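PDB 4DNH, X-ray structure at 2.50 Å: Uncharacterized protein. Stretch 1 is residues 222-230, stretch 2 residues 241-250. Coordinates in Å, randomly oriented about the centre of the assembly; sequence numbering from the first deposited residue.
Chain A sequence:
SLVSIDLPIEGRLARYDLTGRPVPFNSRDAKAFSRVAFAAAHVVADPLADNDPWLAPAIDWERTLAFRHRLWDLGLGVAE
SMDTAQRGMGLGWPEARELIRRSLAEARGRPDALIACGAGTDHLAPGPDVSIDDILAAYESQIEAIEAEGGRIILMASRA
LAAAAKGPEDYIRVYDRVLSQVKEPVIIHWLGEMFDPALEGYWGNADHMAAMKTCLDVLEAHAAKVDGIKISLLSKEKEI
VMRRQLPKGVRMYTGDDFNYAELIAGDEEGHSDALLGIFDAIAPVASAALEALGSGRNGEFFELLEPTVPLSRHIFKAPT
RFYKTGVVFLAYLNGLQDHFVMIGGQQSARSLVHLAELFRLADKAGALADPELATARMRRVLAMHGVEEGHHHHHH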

# COMPACT_ATOMS: atom_id res chain seq x y z
N HIS A 222 9.44 10.25 20.98
CA HIS A 222 10.34 10.58 19.87
C HIS A 222 9.68 11.37 18.76
O HIS A 222 9.93 11.13 17.58
CB HIS A 222 11.00 9.31 19.31
CG HIS A 222 11.68 8.45 20.36
ND1 HIS A 222 12.91 8.72 20.83
CD2 HIS A 222 11.25 7.28 21.01
CE1 HIS A 222 13.26 7.79 21.74
NE2 HIS A 222 12.24 6.91 21.85
N ALA A 223 8.87 12.35 19.14
CA ALA A 223 8.06 13.15 18.19
C ALA A 223 8.85 13.79 17.03
O ALA A 223 8.41 13.72 15.86
CB ALA A 223 7.25 14.19 18.93
N ALA A 224 9.99 14.40 17.36
CA ALA A 224 10.87 15.03 16.35
C ALA A 224 11.41 14.02 15.33
O ALA A 224 11.61 14.35 14.16
CB ALA A 224 12.02 15.77 17.02
N LYS A 225 11.61 12.79 15.78
CA LYS A 225 12.07 11.71 14.91
C LYS A 225 10.95 10.97 14.17
O LYS A 225 11.22 9.98 13.49
CB LYS A 225 12.92 10.71 15.70
CG LYS A 225 14.36 10.61 15.21
CD LYS A 225 15.26 11.70 15.77
CE LYS A 225 16.69 11.52 15.27
NZ LYS A 225 17.22 10.16 15.57
N VAL A 226 9.71 11.45 14.30
CA VAL A 226 8.56 10.77 13.70
C VAL A 226 7.73 11.73 12.84
O VAL A 226 7.01 12.58 13.36
CB VAL A 226 7.68 10.08 14.77
CG1 VAL A 226 6.38 9.54 14.18
CG2 VAL A 226 8.44 8.95 15.45
N ASP A 227 7.85 11.59 11.52
CA ASP A 227 7.05 12.38 10.58
C ASP A 227 5.58 11.98 10.66
O ASP A 227 4.70 12.84 10.64
CB ASP A 227 7.59 12.21 9.15
CG ASP A 227 6.74 12.95 8.10
OD1 ASP A 227 6.86 14.19 7.99
OD2 ASP A 227 5.98 12.28 7.37
N GLY A 228 5.32 10.67 10.78
CA GLY A 228 3.94 10.20 10.90
C GLY A 228 3.72 8.75 11.31
O GLY A 228 4.67 8.00 11.54
N ILE A 229 2.45 8.36 11.42
CA ILE A 229 2.09 6.95 11.65
C ILE A 229 1.08 6.52 10.60
O ILE A 229 0.14 7.26 10.29
CB ILE A 229 1.58 6.68 13.10
CG1 ILE A 229 0.80 5.37 13.18
CG2 ILE A 229 0.70 7.79 13.63
CD1 ILE A 229 0.84 4.71 14.53
N LYS A 230 1.32 5.34 10.02
CA LYS A 230 0.36 4.70 9.12
C LYS A 230 -0.33 3.58 9.86
O LYS A 230 0.31 2.64 10.33
CB LYS A 230 1.03 4.14 7.87
CG LYS A 230 0.10 3.28 7.01
CD LYS A 230 0.83 2.57 5.88
CE LYS A 230 -0.10 1.60 5.17
NZ LYS A 230 0.47 0.91 3.98
N VAL A 241 -10.00 8.30 16.61
CA VAL A 241 -9.62 8.45 18.02
C VAL A 241 -8.12 8.68 18.18
O VAL A 241 -7.69 9.36 19.12
CB VAL A 241 -10.11 7.26 18.89
CG1 VAL A 241 -9.52 7.31 20.30
CG2 VAL A 241 -11.64 7.24 18.97
N MSE A 242 -7.33 8.15 17.26
CA MSE A 242 -5.89 8.24 17.41
C MSE A 242 -5.33 9.51 16.86
O MSE A 242 -4.42 10.09 17.45
CB MSE A 242 -5.21 7.04 16.77
CG MSE A 242 -3.88 6.86 17.47
SE MSE A 242 -2.92 5.49 16.47
CE MSE A 242 -1.46 5.23 17.78
N ARG A 243 -5.86 9.95 15.72
CA ARG A 243 -5.37 11.17 15.09
C ARG A 243 -5.64 12.46 15.90
O ARG A 243 -5.05 13.50 15.63
CB ARG A 243 -5.91 11.30 13.66
CG ARG A 243 -7.40 11.55 13.55
CD ARG A 243 -7.77 11.75 12.10
NE ARG A 243 -9.20 12.00 11.97
CZ ARG A 243 -9.89 11.97 10.83
NH1 ARG A 243 -9.29 11.71 9.68
NH2 ARG A 243 -11.20 12.21 10.85
N ARG A 244 -6.52 12.36 16.90
CA ARG A 244 -6.86 13.48 17.79
C ARG A 244 -5.92 13.57 18.99
O ARG A 244 -5.77 14.64 19.59
CB ARG A 244 -8.32 13.39 18.24
CG ARG A 244 -9.33 13.60 17.11
CD ARG A 244 -10.74 13.14 17.47
NE ARG A 244 -11.68 13.39 16.36
CZ ARG A 244 -13.00 13.37 16.45
NH1 ARG A 244 -13.61 13.11 17.61
NH2 ARG A 244 -13.73 13.62 15.38
N GLN A 245 -5.27 12.45 19.31
CA GLN A 245 -4.33 12.37 20.43
C GLN A 245 -2.87 12.49 19.98
O GLN A 245 -1.96 12.45 20.81
CB GLN A 245 -4.50 11.05 21.18
CG GLN A 245 -5.91 10.77 21.67
CD GLN A 245 -5.95 9.69 22.72
OE1 GLN A 245 -6.52 8.62 22.51
NE2 GLN A 245 -5.34 9.96 23.87
N LEU A 246 -2.66 12.63 18.67
CA LEU A 246 -1.33 12.77 18.07
C LEU A 246 -0.61 14.09 18.44
O LEU A 246 -1.23 15.15 18.42
CB LEU A 246 -1.46 12.65 16.54
CG LEU A 246 -0.95 11.42 15.76
CD1 LEU A 246 -1.04 10.10 16.51
CD2 LEU A 246 -1.67 11.32 14.42
N PRO A 247 0.70 14.02 18.75
CA PRO A 247 1.51 15.22 19.08
C PRO A 247 1.64 16.20 17.91
O PRO A 247 1.51 15.81 16.76
CB PRO A 247 2.90 14.64 19.39
CG PRO A 247 2.70 13.18 19.62
CD PRO A 247 1.51 12.79 18.79
N LYS A 248 1.92 17.47 18.23
CA LYS A 248 2.20 18.51 17.22
C LYS A 248 3.24 18.06 16.16
O LYS A 248 4.34 17.63 16.49
CB LYS A 248 2.61 19.81 17.94
CG LYS A 248 3.69 20.68 17.29
CD LYS A 248 3.14 21.63 16.23
CE LYS A 248 4.27 22.42 15.58
NZ LYS A 248 3.77 23.20 14.42
N GLY A 249 2.85 18.14 14.88
CA GLY A 249 3.76 17.82 13.77
C GLY A 249 4.01 16.35 13.48
O GLY A 249 4.96 15.99 12.76
N VAL A 250 3.18 15.48 14.05
CA VAL A 250 3.22 14.06 13.75
C VAL A 250 1.98 13.76 12.91
O VAL A 250 0.86 13.82 13.42
CB VAL A 250 3.27 13.21 15.05
CG1 VAL A 250 3.13 11.73 14.74
CG2 VAL A 250 4.57 13.45 15.81

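No hydrogen bond joins residues 222-230 to residues 241-250. The two stretches meet through apolar side chains and van der Waals contact with the backbone, and together they bury 331 Å².

Each backbone is held in shape by its own bonds. In the first stretch, Val 226 N donates to Ala 223 O at 3.0 Å, which folds the chain tightly after His 222. The chain turns a corner at Asp 227, and Ile 229 and Lys 230 then lie in a strand. In the second stretch, Gln 245 N donates to Met 242 O at 3.1 Å. A type II turn follows from Pro 247 to Val 250, closed by Val 250 N to Pro 247 O at 3.2 Å. Gly 249 has a phi of 77°, a value that favours glycine. The backbones come nearest at Gly 228 and Val 250, whose CA atoms are 4.9 Å apart.

Val 250 is the main bump. It loses 84 Å² to the other stretch, more than any other residue here. Its two methyls sit in a hollow lined by Ala 223, Val 226 and Gly 228. Val 250 CG2 lies 3.6 Å from Val 226 O and 3.8 Å from Ala 223 O, so this methyl packs against backbone carbonyls. Val 250 CG2 also lies 4.2 Å from Ala 223 CB. Val 250 CG1 meets Val 226 CG1 at 4.0 Å and Gly 228 CA at 4.2 Å. At Gly 228 the methyl therefore rests on bare backbone.

The corner lies close to the end of the turn. Asp 227 O is 3.7 Å from Val 250 CA and 3.8 Å from Gly 249 O. The latter pair are both carbonyl oxygens, so neither can donate a hydrogen bond to the other. The CB of Asp 227 points away, and its OD2 is hydrogen-bonded elsewhere in the structure.

Ala 223 also touches the start of the turn. Ala 223 CB is 4.4 Å from Pro 247 CB, a light contact between two small apolar surfaces.

Ile 229 makes a second apolar patch. Its CB points toward the other stretch, and the residue gives up 69 Å². Ile 229 CD1 reaches the methyl CE of selenomethionine Met 242 at 4.0 Å. Ile 229 CG2 meets Leu 246 CD1 at 4.1 Å. The isoleucine thus touches two residues four positions apart. Met 242 and Leu 246 both point their CB atoms toward the first stretch, and all three side chains present hydrocarbon at the contact.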